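Local coordinates for CAMK/CAMK2 protein kinase (Salpingoeca rosetta, PDB 5IG1) that probably transfers phosphate from ATP to serine and threonine residues of proteins under calcium/calmodulin control, this piece holding its kinase domain and a probable regulatory helix, at residues L126-Q130 and V267-L271; E115-S119 and W275-D280; F178-G183 and H223-Y227; G214-W219 and F297-R301. All blocks are in the same frame, centred on the assembly; numbering follows the deposited sequence.

Contact 1: residues L126-Q130 and V267-L271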
loop_
_atom_site.group_PDB
_atom_site.type_symbol
_atom_site.label_atom_id
_atom_site.label_comp_id
_atom_site.label_asym_id
_atom_site.label_seq_id
_atom_site.Cartn_x
_atom_site.Cartn_y
_atom_site.Cartn_z
ATOM N N LEU A 126 0.307 9.331 -2.586
ATOM C CA LEU A 126 0.498 10.412 -1.627
ATOM C C LEU A 126 -0.816 11.099 -1.293
ATOM O O LEU A 126 -1.038 11.474 -0.144
ATOM C CB LEU A 126 1.511 11.428 -2.163
ATOM C CG LEU A 126 2.982 11.034 -2.018
ATOM C CD1 LEU A 126 3.870 12.097 -2.636
ATOM C CD2 LEU A 126 3.345 10.827 -0.555
ATOM N N SER A 127 -1.696 11.296 -2.274
ATOM C CA SER A 127 -2.958 11.968 -1.977
ATOM C C SER A 127 -3.827 11.107 -1.069
ATOM O O SER A 127 -4.406 11.605 -0.090
ATOM C CB SER A 127 -3.693 12.317 -3.271
ATOM O OG SER A 127 -4.016 11.158 -4.014
ATOM N N ALA A 128 -3.914 9.807 -1.370
ATOM C CA ALA A 128 -4.601 8.888 -0.470
ATOM C C ALA A 128 -4.016 8.961 0.936
ATOM O O ALA A 128 -4.757 9.043 1.926
ATOM C CB ALA A 128 -4.512 7.464 -1.018
ATOM N N LEU A 129 -2.683 8.957 1.037
ATOM C CA LEU A 129 -2.035 9.070 2.338
ATOM C C LEU A 129 -2.358 10.389 3.020
ATOM O O LEU A 129 -2.450 10.440 4.248
ATOM C CB LEU A 129 -0.524 8.925 2.192
ATOM C CG LEU A 129 -0.011 7.496 2.127
ATOM C CD1 LEU A 129 1.449 7.514 2.479
ATOM C CD2 LEU A 129 -0.802 6.622 3.098
ATOM N N GLN A 130 -2.495 11.469 2.251
ATOM C CA GLN A 130 -2.869 12.751 2.837
ATOM C C GLN A 130 -4.251 12.667 3.458
ATOM O O GLN A 130 -4.496 13.234 4.530
ATOM C CB GLN A 130 -2.824 13.853 1.782
ATOM C CG GLN A 130 -3.178 15.221 2.328
ATOM C CD GLN A 130 -3.097 16.313 1.277
ATOM O OE1 GLN A 130 -2.456 17.344 1.485
ATOM N NE2 GLN A 130 -3.760 16.098 0.146
ATOM N N VAL A 267 3.161 14.317 4.270
ATOM C CA VAL A 267 2.636 13.984 2.952
ATOM C C VAL A 267 2.191 15.240 2.201
ATOM O O VAL A 267 2.293 15.304 0.970
ATOM C CB VAL A 267 1.499 12.958 3.085
ATOM C CG1 VAL A 267 0.696 12.904 1.818
ATOM C CG2 VAL A 267 2.065 11.586 3.405
ATOM N N GLN A 268 1.721 16.268 2.912
ATOM C CA GLN A 268 1.334 17.507 2.239
ATOM C C GLN A 268 2.548 18.185 1.611
ATOM O O GLN A 268 2.521 18.583 0.434
ATOM C CB GLN A 268 0.637 18.436 3.230
ATOM C CG GLN A 268 -0.300 19.453 2.602
ATOM C CD GLN A 268 -1.370 19.926 3.576
ATOM O OE1 GLN A 268 -1.413 19.486 4.728
ATOM N NE2 GLN A 268 -2.241 20.820 3.117
ATOM N N GLU A 269 3.632 18.308 2.385
ATOM C CA GLU A 269 4.884 18.824 1.843
ATOM C C GLU A 269 5.333 18.020 0.626
ATOM O O GLU A 269 5.785 18.593 -0.371
ATOM C CB GLU A 269 5.965 18.803 2.921
ATOM C CG GLU A 269 5.585 19.522 4.194
ATOM C CD GLU A 269 6.662 19.423 5.250
ATOM O OE1 GLU A 269 7.665 18.727 5.004
ATOM O OE2 GLU A 269 6.508 20.044 6.321
ATOM N N LEU A 270 5.216 16.690 0.692
ATOM C CA LEU A 270 5.582 15.866 -0.456
ATOM C C LEU A 270 4.711 16.190 -1.663
ATOM O O LEU A 270 5.213 16.324 -2.784
ATOM C CB LEU A 270 5.479 14.380 -0.097
ATOM C CG LEU A 270 6.473 13.879 0.956
ATOM C CD1 LEU A 270 6.275 12.392 1.230
ATOM C CD2 LEU A 270 7.901 14.161 0.514
ATOM N N LEU A 271 3.402 16.324 -1.452
ATOM C CA LEU A 271 2.499 16.660 -2.546
ATOM C C LEU A 271 2.815 18.019 -3.144
ATOM O O LEU A 271 2.412 18.289 -4.281
ATOM C CB LEU A 271 1.048 16.626 -2.063
ATOM C CG LEU A 271 0.403 15.247 -2.011
ATOM C CD1 LEU A 271 -0.941 15.314 -1.323
ATOM C CD2 LEU A 271 0.276 14.689 -3.405
#
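Two helical pieces, Leu126-Gln130 of the long helix 115-134 and the short helix 267-271, run roughly antiparallel at 148° (signed crossing -148°), their axes 9.2 Å apart at closest approach. The backbones are nearest at one end, where the CA atoms of Gln130 and Val267 are 5.6 Å apart. Apolar packing dominates. Leu126, with chi1 m and chi2 t, spreads over three partners: its CD2 lies 4.1 Å from Val267 CG1 and 3.8 Å from Leu270 CD1, while its CB meets Leu271 CD2 at 3.7 Å. One turn further on, Leu129 CB touches Val267 CG2 at 3.9 Å. In the bilobal kinase fold this joins helix E to the closing helices of the domain, within the C-terminal lobe; helix 198-213 adds Val201 against Val267 and Leu270, and Met256 of helix 247-256 packs on Leu126 and Leu270. Methyl groups also press on backbone: Val267 CG1 comes within 3.0 Å of Leu126 O, a carbonyl already accepting from Gln130 N (2.8 Å), and Leu271 CD1 sits 4.0 Å from Ser127 CA. At the more exposed border, polar side chains contribute through van der Waals contact. The extended Gln130 places OE1 3.2 Å from Gln268 CG and NE2 3.3 Å from Leu271 CD1. Ser127 OG turns back into its own helix to bond Gln124 O.

Contact 2: residues E115-S119 and W275-D280; sequences EKDAS and WIARRD
A tryptophan-centred contact in the kinase C-terminal lobe ties the start of helix 115-134 (helix E) to the end of helix 274-277 and the turn after it. Residues 115-119 and 275-277 are helical; Arg278 (phi/psi -95/126) leaves the helix. CA atoms pair as Ser119-Ile276 (5.7 Å) and Lys116-Arg279 (7.3 Å). Trp275 (chi1 t, chi2 85°) of the His-Pro-Trp sequence, its N bonded to His273 ND1, lays one indole face over Ser119 CB, a CH-pi contact 3.7 Å from the six-membered ring centroid, and its CH2 reaches Ala118 CB at 4.0 Å. At the ring edge Trp275 NE1 donates to OE1 of Glu115 (chi1 m, chi2 t; 2.8 Å, 172°), which Thr246 and Gly283 N also engage. Ser119 OG (chi1 t) donates to Trp275 O at 2.6 Å. Lys116 NZ bonds Arg279 O weakly (3.4 Å) and Pro282 O better. Helix 247-256, through Ala248, Ala249 and Leu252, and Leu208 of helix 198-213 enclose the indole, while Ile276 leans on Met122 of helix 115-134.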
loop_
_atom_site.group_PDB
_atom_site.type_symbol
_atom_site.label_atom_id
_atom_site.label_comp_id
_atom_site.label_asym_id
_atom_site.label_seq_id
_atom_site.Cartn_x
_atom_site.Cartn_y
_atom_site.Cartn_z
ATOM N N GLU A 115 9.670 8.435 -15.488
ATOM C CA GLU A 115 9.501 9.067 -14.187
ATOM C C GLU A 115 8.152 9.748 -14.069
ATOM O O GLU A 115 7.628 9.878 -12.961
ATOM C CB GLU A 115 10.602 10.095 -13.930
ATOM C CG GLU A 115 11.973 9.543 -13.646
ATOM C CD GLU A 115 12.927 10.646 -13.259
ATOM O OE1 GLU A 115 12.433 11.703 -12.810
ATOM O OE2 GLU A 115 14.156 10.470 -13.412
ATOM N N LYS A 116 7.593 10.226 -15.184
ATOM C CA LYS A 116 6.292 10.885 -15.128
ATOM C C LYS A 116 5.203 9.911 -14.699
ATOM O O LYS A 116 4.350 10.253 -13.872
ATOM C CB LYS A 116 5.966 11.517 -16.481
ATOM C CG LYS A 116 6.933 12.613 -16.900
ATOM C CD LYS A 116 6.537 13.221 -18.226
ATOM C CE LYS A 116 7.606 14.169 -18.748
ATOM N NZ LYS A 116 7.824 15.316 -17.832
ATOM N N ASP A 117 5.221 8.691 -15.243
ATOM C CA ASP A 117 4.293 7.665 -14.778
ATOM C C ASP A 117 4.503 7.374 -13.298
ATOM O O ASP A 117 3.543 7.302 -12.520
ATOM C CB ASP A 117 4.456 6.392 -15.604
ATOM C CG ASP A 117 4.168 6.612 -17.073
ATOM O OD1 ASP A 117 3.732 7.727 -17.424
ATOM O OD2 ASP A 117 4.363 5.670 -17.873
ATOM N N ALA A 118 5.765 7.210 -12.889
ATOM C CA ALA A 118 6.056 6.942 -11.485
ATOM C C ALA A 118 5.582 8.084 -10.596
ATOM O O ALA A 118 5.187 7.863 -9.445
ATOM C CB ALA A 118 7.553 6.698 -11.299
ATOM N N SER A 119 5.597 9.304 -11.121
ATOM C CA SER A 119 5.141 10.464 -10.375
ATOM C C SER A 119 3.627 10.518 -10.312
ATOM O O SER A 119 3.072 11.034 -9.341
ATOM C CB SER A 119 5.699 11.742 -11.008
ATOM O OG SER A 119 5.367 12.887 -10.240
ATOM N N TRP A 275 8.782 17.458 -8.072
ATOM C CA TRP A 275 8.713 16.203 -8.812
ATOM C C TRP A 275 7.318 15.590 -8.788
ATOM O O TRP A 275 7.013 14.743 -9.635
ATOM C CB TRP A 275 9.733 15.206 -8.257
ATOM C CG TRP A 275 9.957 14.017 -9.141
ATOM C CD1 TRP A 275 10.814 13.934 -10.198
ATOM C CD2 TRP A 275 9.320 12.737 -9.039
ATOM N NE1 TRP A 275 10.751 12.683 -10.760
ATOM C CE2 TRP A 275 9.837 11.930 -10.071
ATOM C CE3 TRP A 275 8.357 12.199 -8.180
ATOM C CZ2 TRP A 275 9.421 10.615 -10.271
ATOM C CZ3 TRP A 275 7.955 10.891 -8.371
ATOM C CH2 TRP A 275 8.481 10.114 -9.411
ATOM N N ILE A 276 6.468 16.003 -7.851
ATOM C CA ILE A 276 5.111 15.473 -7.717
ATOM C C ILE A 276 4.073 16.431 -8.291
ATOM O O ILE A 276 3.133 16.007 -8.963
ATOM C CB ILE A 276 4.802 15.155 -6.238
ATOM C CG1 ILE A 276 5.773 14.114 -5.683
ATOM C CG2 ILE A 276 3.368 14.660 -6.096
ATOM C CD1 ILE A 276 5.454 12.701 -6.102
ATOM N N ALA A 277 4.224 17.728 -8.029
ATOM C CA ALA A 277 3.208 18.712 -8.387
ATOM C C ALA A 277 3.380 19.280 -9.787
ATOM O O ALA A 277 2.388 19.673 -10.411
ATOM C CB ALA A 277 3.215 19.864 -7.379
ATOM N N ARG A 278 4.608 19.347 -10.287
ATOM C CA ARG A 278 4.877 19.886 -11.613
ATOM C C ARG A 278 4.937 18.746 -12.620
ATOM O O ARG A 278 5.688 17.783 -12.438
ATOM C CB ARG A 278 6.180 20.683 -11.615
ATOM C CG ARG A 278 6.090 22.002 -10.871
ATOM C CD ARG A 278 5.274 23.016 -11.659
ATOM N NE ARG A 278 5.019 24.236 -10.897
ATOM C CZ ARG A 278 5.883 25.238 -10.775
ATOM N NH1 ARG A 278 7.072 25.169 -11.361
ATOM N NH2 ARG A 278 5.558 26.310 -10.062
ATOM N N ARG A 279 4.131 18.856 -13.674
ATOM C CA ARG A 279 3.936 17.756 -14.607
ATOM C C ARG A 279 5.126 17.556 -15.537
ATOM O O ARG A 279 5.101 16.629 -16.356
ATOM C CB ARG A 279 2.657 18.004 -15.414
ATOM C CG ARG A 279 1.892 16.753 -15.809
ATOM C CD ARG A 279 1.246 16.057 -14.616
ATOM N NE ARG A 279 0.365 16.945 -13.858
ATOM C CZ ARG A 279 0.550 17.274 -12.583
ATOM N NH1 ARG A 279 1.580 16.777 -11.910
ATOM N NH2 ARG A 279 -0.299 18.094 -11.975
ATOM N N ASP A 280 6.164 18.387 -15.429
ATOM C CA ASP A 280 7.292 18.338 -16.351
ATOM C C ASP A 280 8.639 18.276 -15.642
ATOM O O ASP A 280 9.680 18.355 -16.304
ATOM C CB ASP A 280 7.259 19.546 -17.295
ATOM C CG ASP A 280 7.051 20.854 -16.562
ATOM O OD1 ASP A 280 8.011 21.344 -15.932
ATOM O OD2 ASP A 280 5.927 21.392 -16.618
#

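Contact 3: residues F178-G183 and H223-Y227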
loop_
_atom_site.group_PDB
_atom_site.type_symbol
_atom_site.label_atom_id
_atom_site.label_comp_id
_atom_site.label_asym_id
_atom_site.label_seq_id
_atom_site.Cartn_x
_atom_site.Cartn_y
_atom_site.Cartn_z
ATOM N N PHE A 178 5.529 -3.390 16.728
ATOM C CA PHE A 178 6.440 -3.647 15.619
ATOM C C PHE A 178 5.665 -4.423 14.558
ATOM O O PHE A 178 5.424 -5.624 14.705
ATOM C CB PHE A 178 7.675 -4.405 16.096
ATOM C CG PHE A 178 8.653 -4.724 14.999
ATOM C CD1 PHE A 178 9.663 -3.835 14.672
ATOM C CD2 PHE A 178 8.565 -5.917 14.301
ATOM C CE1 PHE A 178 10.565 -4.130 13.670
ATOM C CE2 PHE A 178 9.461 -6.216 13.300
ATOM C CZ PHE A 178 10.465 -5.325 12.988
ATOM N N ALA A 179 5.277 -3.732 13.487
ATOM C CA ALA A 179 4.526 -4.336 12.397
ATOM C C ALA A 179 4.955 -3.706 11.084
ATOM O O ALA A 179 5.571 -2.639 11.054
ATOM C CB ALA A 179 3.015 -4.177 12.584
ATOM N N GLY A 180 4.609 -4.375 9.994
ATOM C CA GLY A 180 5.016 -3.980 8.662
ATOM C C GLY A 180 5.956 -5.001 8.038
ATOM O O GLY A 180 6.560 -5.836 8.715
ATOM N N THR A 181 6.062 -4.941 6.713
ATOM C CA THR A 181 6.983 -5.843 6.041
ATOM C C THR A 181 8.409 -5.293 6.092
ATOM O O THR A 181 8.621 -4.083 5.964
ATOM C CB THR A 181 6.558 -6.065 4.597
ATOM O OG1 THR A 181 6.188 -4.812 4.012
ATOM C CG2 THR A 181 5.379 -7.017 4.537
ATOM N N PRO A 182 9.401 -6.175 6.271
ATOM C CA PRO A 182 10.747 -5.708 6.655
ATOM C C PRO A 182 11.378 -4.717 5.693
ATOM O O PRO A 182 11.974 -3.728 6.139
ATOM C CB PRO A 182 11.547 -7.016 6.726
ATOM C CG PRO A 182 10.526 -8.049 7.061
ATOM C CD PRO A 182 9.305 -7.645 6.297
ATOM N N GLY A 183 11.266 -4.947 4.384
ATOM C CA GLY A 183 11.870 -4.042 3.421
ATOM C C GLY A 183 11.376 -2.609 3.502
ATOM O O GLY A 183 12.119 -1.685 3.154
ATOM N N HIS A 223 17.458 -10.499 8.151
ATOM C CA HIS A 223 16.637 -9.373 8.577
ATOM C C HIS A 223 17.342 -8.492 9.598
ATOM O O HIS A 223 16.961 -7.328 9.755
ATOM C CB HIS A 223 15.305 -9.870 9.139
ATOM C CG HIS A 223 14.341 -10.319 8.085
ATOM N ND1 HIS A 223 13.110 -10.860 8.381
ATOM C CD2 HIS A 223 14.431 -10.304 6.733
ATOM C CE1 HIS A 223 12.482 -11.160 7.259
ATOM N NE2 HIS A 223 13.263 -10.831 6.244
ATOM N N GLN A 224 18.359 -9.006 10.286
ATOM C CA GLN A 224 19.098 -8.163 11.219
ATOM C C GLN A 224 20.012 -7.197 10.477
ATOM O O GLN A 224 20.084 -6.012 10.825
ATOM C CB GLN A 224 19.889 -9.028 12.200
ATOM C CG GLN A 224 19.008 -9.901 13.086
ATOM C CD GLN A 224 17.901 -9.112 13.771
ATOM O OE1 GLN A 224 18.119 -7.998 14.250
ATOM N NE2 GLN A 224 16.701 -9.688 13.813
ATOM N N LYS A 225 20.707 -7.679 9.441
ATOM C CA LYS A 225 21.479 -6.771 8.598
ATOM C C LYS A 225 20.569 -5.829 7.816
ATOM O O LYS A 225 20.957 -4.693 7.528
ATOM C CB LYS A 225 22.374 -7.550 7.634
ATOM C CG LYS A 225 23.325 -8.553 8.275
ATOM C CD LYS A 225 24.527 -8.801 7.359
ATOM C CE LYS A 225 25.096 -10.207 7.502
ATOM N NZ LYS A 225 24.296 -11.222 6.754
ATOM N N LEU A 226 19.363 -6.281 7.461
ATOM C CA LEU A 226 18.415 -5.403 6.780
ATOM C C LEU A 226 17.958 -4.278 7.700
ATOM O O LEU A 226 17.981 -3.099 7.319
ATOM C CB LEU A 226 17.212 -6.207 6.282
ATOM C CG LEU A 226 16.094 -5.363 5.665
ATOM C CD1 LEU A 226 16.570 -4.718 4.366
ATOM C CD2 LEU A 226 14.842 -6.189 5.423
ATOM N N TYR A 227 17.532 -4.623 8.917
ATOM C CA TYR A 227 17.154 -3.595 9.878
ATOM C C TYR A 227 18.327 -2.675 10.181
ATOM O O TYR A 227 18.136 -1.474 10.394
ATOM C CB TYR A 227 16.622 -4.233 11.165
ATOM C CG TYR A 227 15.392 -5.102 10.983
ATOM C CD1 TYR A 227 14.561 -4.949 9.880
ATOM C CD2 TYR A 227 15.066 -6.081 11.915
ATOM C CE1 TYR A 227 13.441 -5.743 9.707
ATOM C CE2 TYR A 227 13.944 -6.880 11.749
ATOM C CZ TYR A 227 13.139 -6.706 10.643
ATOM O OH TYR A 227 12.025 -7.496 10.473
#
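Phe178 opens the contact with an offset edge-to-face aromatic pair: its edge is directed at the face of Tyr227, the centroids 5.7 Å and the planes 74° apart. Phe178 CZ lies 3.8 Å from Tyr227 CZ and 3.7 Å from Tyr227 OH, the hydroxyl sitting near the phenylalanine ring plane. Leu185 touches both Phe178 and Tyr227. The chain then bows away from the helix through Ala179 and Gly180, whose phi/psi of 114/161 would jam a CB against the preceding carbonyl. At Thr181, where the backbone N makes a weak bond to HRD-motif Asp141, it turns back. This is the P+1 loop at the end of the activation segment, which in protein kinases helps receive the substrate, and residues 223-227 begin helix G beside it. Pro182 is the central wedge, entered among three side chains: CB meets Leu226 CD2 at 3.6 Å and, near the ring plane, Tyr227 CE1 at 3.8 Å, while CG stands over the His223 imidazole in a CH-pi contact, 4.0 Å from the centroid and 25° off the normal. At Gly183, in the 3-10 turn begun by Pro182, the backbone N approaches Leu226 CD2 to 3.9 Å.

Contact 4: residues G214-W219 and F297-R301; sequences GYPPFW and FNARR
Helix 288-302, which by its sequence probably corresponds to the regulatory segment that in CaMKII holds the kinase off until calmodulin binds, here packs its residues 297-301 on the loop leaving helix 198-213 (helix F) of the C-terminal lobe. Gly214 ends that helix with positive phi (94/3), a conformation in which a CB would strike the preceding carbonyl oxygen. Tyr215 (-141/153) and Pro216 (-80/155) continue extended, Pro217 (-73/-31) turns, and Phe218 and Trp219 are extended again. The CA atoms of Tyr215 and Phe297 are 6.0 Å apart. Phe297 (chi1 t, chi2 75°) starts the helical side: its CB lies 3.2 Å from Gly214 O, and its CD1 meets Pro216 CD at 3.7 Å, with Phe104 and Ile210 also against the ring. The CA-to-CB bond of Asn298 points away from the loop, and its ND2 bonds Phe104 O. One turn on from Phe297, Arg300 (chi1 -94°, chi2 t, chi3 m) reaches the more exposed, poorly ordered Trp219 (chi1 t, chi2 -96°). The guanidinium points its edge at one face of the indole in a cation-pi contact, CZ 4.7 Å from the six-membered ring centroid and 6° off its normal, with Arg300 NH1 3.6 Å from Trp219 CZ3. Arg301 leaves sideways and its guanidinium runs off from the loop to a salt bridge with Glu102; its NH2 also donates to Asn298 OD1 at 3.3 Å.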
loop_
_atom_site.group_PDB
_atom_site.type_symbol
_atom_site.label_atom_id
_atom_site.label_comp_id
_atom_site.label_asym_id
_atom_site.label_seq_id
_atom_site.Cartn_x
_atom_site.Cartn_y
_atom_site.Cartn_z
ATOM N N GLY A 214 13.519 -0.443 -10.069
ATOM C CA GLY A 214 13.129 -1.830 -10.114
ATOM C C GLY A 214 13.698 -2.706 -9.028
ATOM O O GLY A 214 13.438 -3.911 -9.043
ATOM N N TYR A 215 14.460 -2.152 -8.089
ATOM C CA TYR A 215 15.014 -2.911 -6.977
ATOM C C TYR A 215 14.934 -2.048 -5.727
ATOM O O TYR A 215 14.915 -0.818 -5.831
ATOM C CB TYR A 215 16.468 -3.336 -7.234
ATOM C CG TYR A 215 17.413 -2.198 -7.526
ATOM C CD1 TYR A 215 18.074 -1.541 -6.500
ATOM C CD2 TYR A 215 17.676 -1.805 -8.829
ATOM C CE1 TYR A 215 18.953 -0.511 -6.759
ATOM C CE2 TYR A 215 18.557 -0.772 -9.096
ATOM C CZ TYR A 215 19.190 -0.131 -8.057
ATOM O OH TYR A 215 20.064 0.892 -8.322
ATOM N N PRO A 216 14.850 -2.659 -4.547
ATOM C CA PRO A 216 14.655 -1.880 -3.320
ATOM C C PRO A 216 15.963 -1.271 -2.852
ATOM O O PRO A 216 17.046 -1.790 -3.165
ATOM C CB PRO A 216 14.141 -2.927 -2.324
ATOM C CG PRO A 216 14.764 -4.201 -2.797
ATOM C CD PRO A 216 14.847 -4.110 -4.287
ATOM N N PRO A 217 15.911 -0.164 -2.105
ATOM C CA PRO A 217 17.158 0.401 -1.570
ATOM C C PRO A 217 17.736 -0.413 -0.432
ATOM O O PRO A 217 18.962 -0.444 -0.269
ATOM C CB PRO A 217 16.736 1.800 -1.104
ATOM C CG PRO A 217 15.300 1.641 -0.744
ATOM C CD PRO A 217 14.732 0.630 -1.720
ATOM N N PHE A 218 16.898 -1.070 0.358
ATOM C CA PHE A 218 17.344 -1.919 1.457
ATOM C C PHE A 218 16.955 -3.348 1.100
ATOM O O PHE A 218 15.779 -3.717 1.162
ATOM C CB PHE A 218 16.728 -1.476 2.781
ATOM C CG PHE A 218 16.691 0.013 2.967
ATOM C CD1 PHE A 218 17.842 0.720 3.267
ATOM C CD2 PHE A 218 15.502 0.705 2.844
ATOM C CE1 PHE A 218 17.807 2.092 3.434
ATOM C CE2 PHE A 218 15.457 2.076 3.016
ATOM C CZ PHE A 218 16.611 2.769 3.314
ATOM N N TRP A 219 17.939 -4.146 0.704
ATOM C CA TRP A 219 17.715 -5.549 0.385
ATOM C C TRP A 219 18.748 -6.381 1.120
ATOM O O TRP A 219 19.950 -6.243 0.872
ATOM C CB TRP A 219 17.792 -5.808 -1.124
ATOM C CG TRP A 219 17.816 -7.270 -1.458
ATOM C CD1 TRP A 219 18.921 -8.035 -1.701
ATOM C CD2 TRP A 219 16.687 -8.150 -1.567
ATOM N NE1 TRP A 219 18.551 -9.333 -1.961
ATOM C CE2 TRP A 219 17.186 -9.430 -1.885
ATOM C CE3 TRP A 219 15.304 -7.979 -1.432
ATOM C CZ2 TRP A 219 16.352 -10.532 -2.070
ATOM C CZ3 TRP A 219 14.478 -9.075 -1.616
ATOM C CH2 TRP A 219 15.005 -10.335 -1.932
ATOM N N PHE A 297 12.331 -8.262 -9.471
ATOM C CA PHE A 297 11.863 -7.917 -8.128
ATOM C C PHE A 297 10.537 -8.600 -7.812
ATOM O O PHE A 297 10.391 -9.260 -6.774
ATOM C CB PHE A 297 11.731 -6.395 -8.032
ATOM C CG PHE A 297 11.162 -5.893 -6.730
ATOM C CD1 PHE A 297 11.927 -5.889 -5.576
ATOM C CD2 PHE A 297 9.874 -5.378 -6.673
ATOM C CE1 PHE A 297 11.413 -5.409 -4.386
ATOM C CE2 PHE A 297 9.355 -4.896 -5.488
ATOM C CZ PHE A 297 10.125 -4.910 -4.341
ATOM N N ASN A 298 9.548 -8.425 -8.694
ATOM C CA ASN A 298 8.266 -9.100 -8.535
ATOM C C ASN A 298 8.456 -10.599 -8.380
ATOM O O ASN A 298 7.784 -11.235 -7.561
ATOM C CB ASN A 298 7.353 -8.812 -9.733
ATOM C CG ASN A 298 6.875 -7.366 -9.787
ATOM O OD1 ASN A 298 6.821 -6.669 -8.767
ATOM N ND2 ASN A 298 6.512 -6.914 -10.987
ATOM N N ALA A 299 9.377 -11.181 -9.154
ATOM C CA ALA A 299 9.658 -12.603 -8.993
ATOM C C ALA A 299 10.235 -12.896 -7.614
ATOM O O ALA A 299 9.855 -13.882 -6.972
ATOM C CB ALA A 299 10.611 -13.082 -10.087
ATOM N N ARG A 300 11.127 -12.033 -7.128
ATOM C CA ARG A 300 11.824 -12.319 -5.881
ATOM C C ARG A 300 10.900 -12.256 -4.670
ATOM O O ARG A 300 11.041 -13.068 -3.754
ATOM C CB ARG A 300 13.004 -11.363 -5.703
ATOM C CG ARG A 300 14.303 -11.939 -6.212
ATOM C CD ARG A 300 15.504 -11.064 -5.861
ATOM N NE ARG A 300 15.635 -9.907 -6.743
ATOM C CZ ARG A 300 15.333 -8.662 -6.392
ATOM N NH1 ARG A 300 14.905 -8.401 -5.166
ATOM N NH2 ARG A 300 15.470 -7.673 -7.264
ATOM N N ARG A 301 9.981 -11.284 -4.613
ATOM C CA ARG A 301 9.196 -11.134 -3.389
ATOM C C ARG A 301 8.202 -12.282 -3.210
ATOM O O ARG A 301 7.919 -12.681 -2.078
ATOM C CB ARG A 301 8.499 -9.771 -3.353
ATOM C CG ARG A 301 7.754 -9.372 -4.594
ATOM C CD ARG A 301 7.356 -7.911 -4.494
ATOM N NE ARG A 301 6.489 -7.475 -5.577
ATOM C CZ ARG A 301 5.171 -7.633 -5.572
ATOM N NH1 ARG A 301 4.578 -8.212 -4.536
ATOM N NH2 ARG A 301 4.447 -7.215 -6.595
#

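All four contacts lie in the C-terminal lobe or on the probable regulatory helix. Contacts 1 and 2 share helix 115-134 and use the consecutive helices 267-271 and 274-277; their centres are 14 Å apart and they touch, Leu126 CD1 lying 3.9 Å from Ile276 CD1. Contacts 3 and 4, also 14 Å between centres, meet where Leu226 CD1 comes 3.4 Å from Phe218 O. Contacts 2 and 3 are the farthest pair, 29 Å between centres. Along the chain contact 2 encloses contact 1, which encloses contact 3, whereas the segments of contact 4 alternate with those of every other. The probable regulatory helix thus returns to a loop within the kinase fold, between helices F and G.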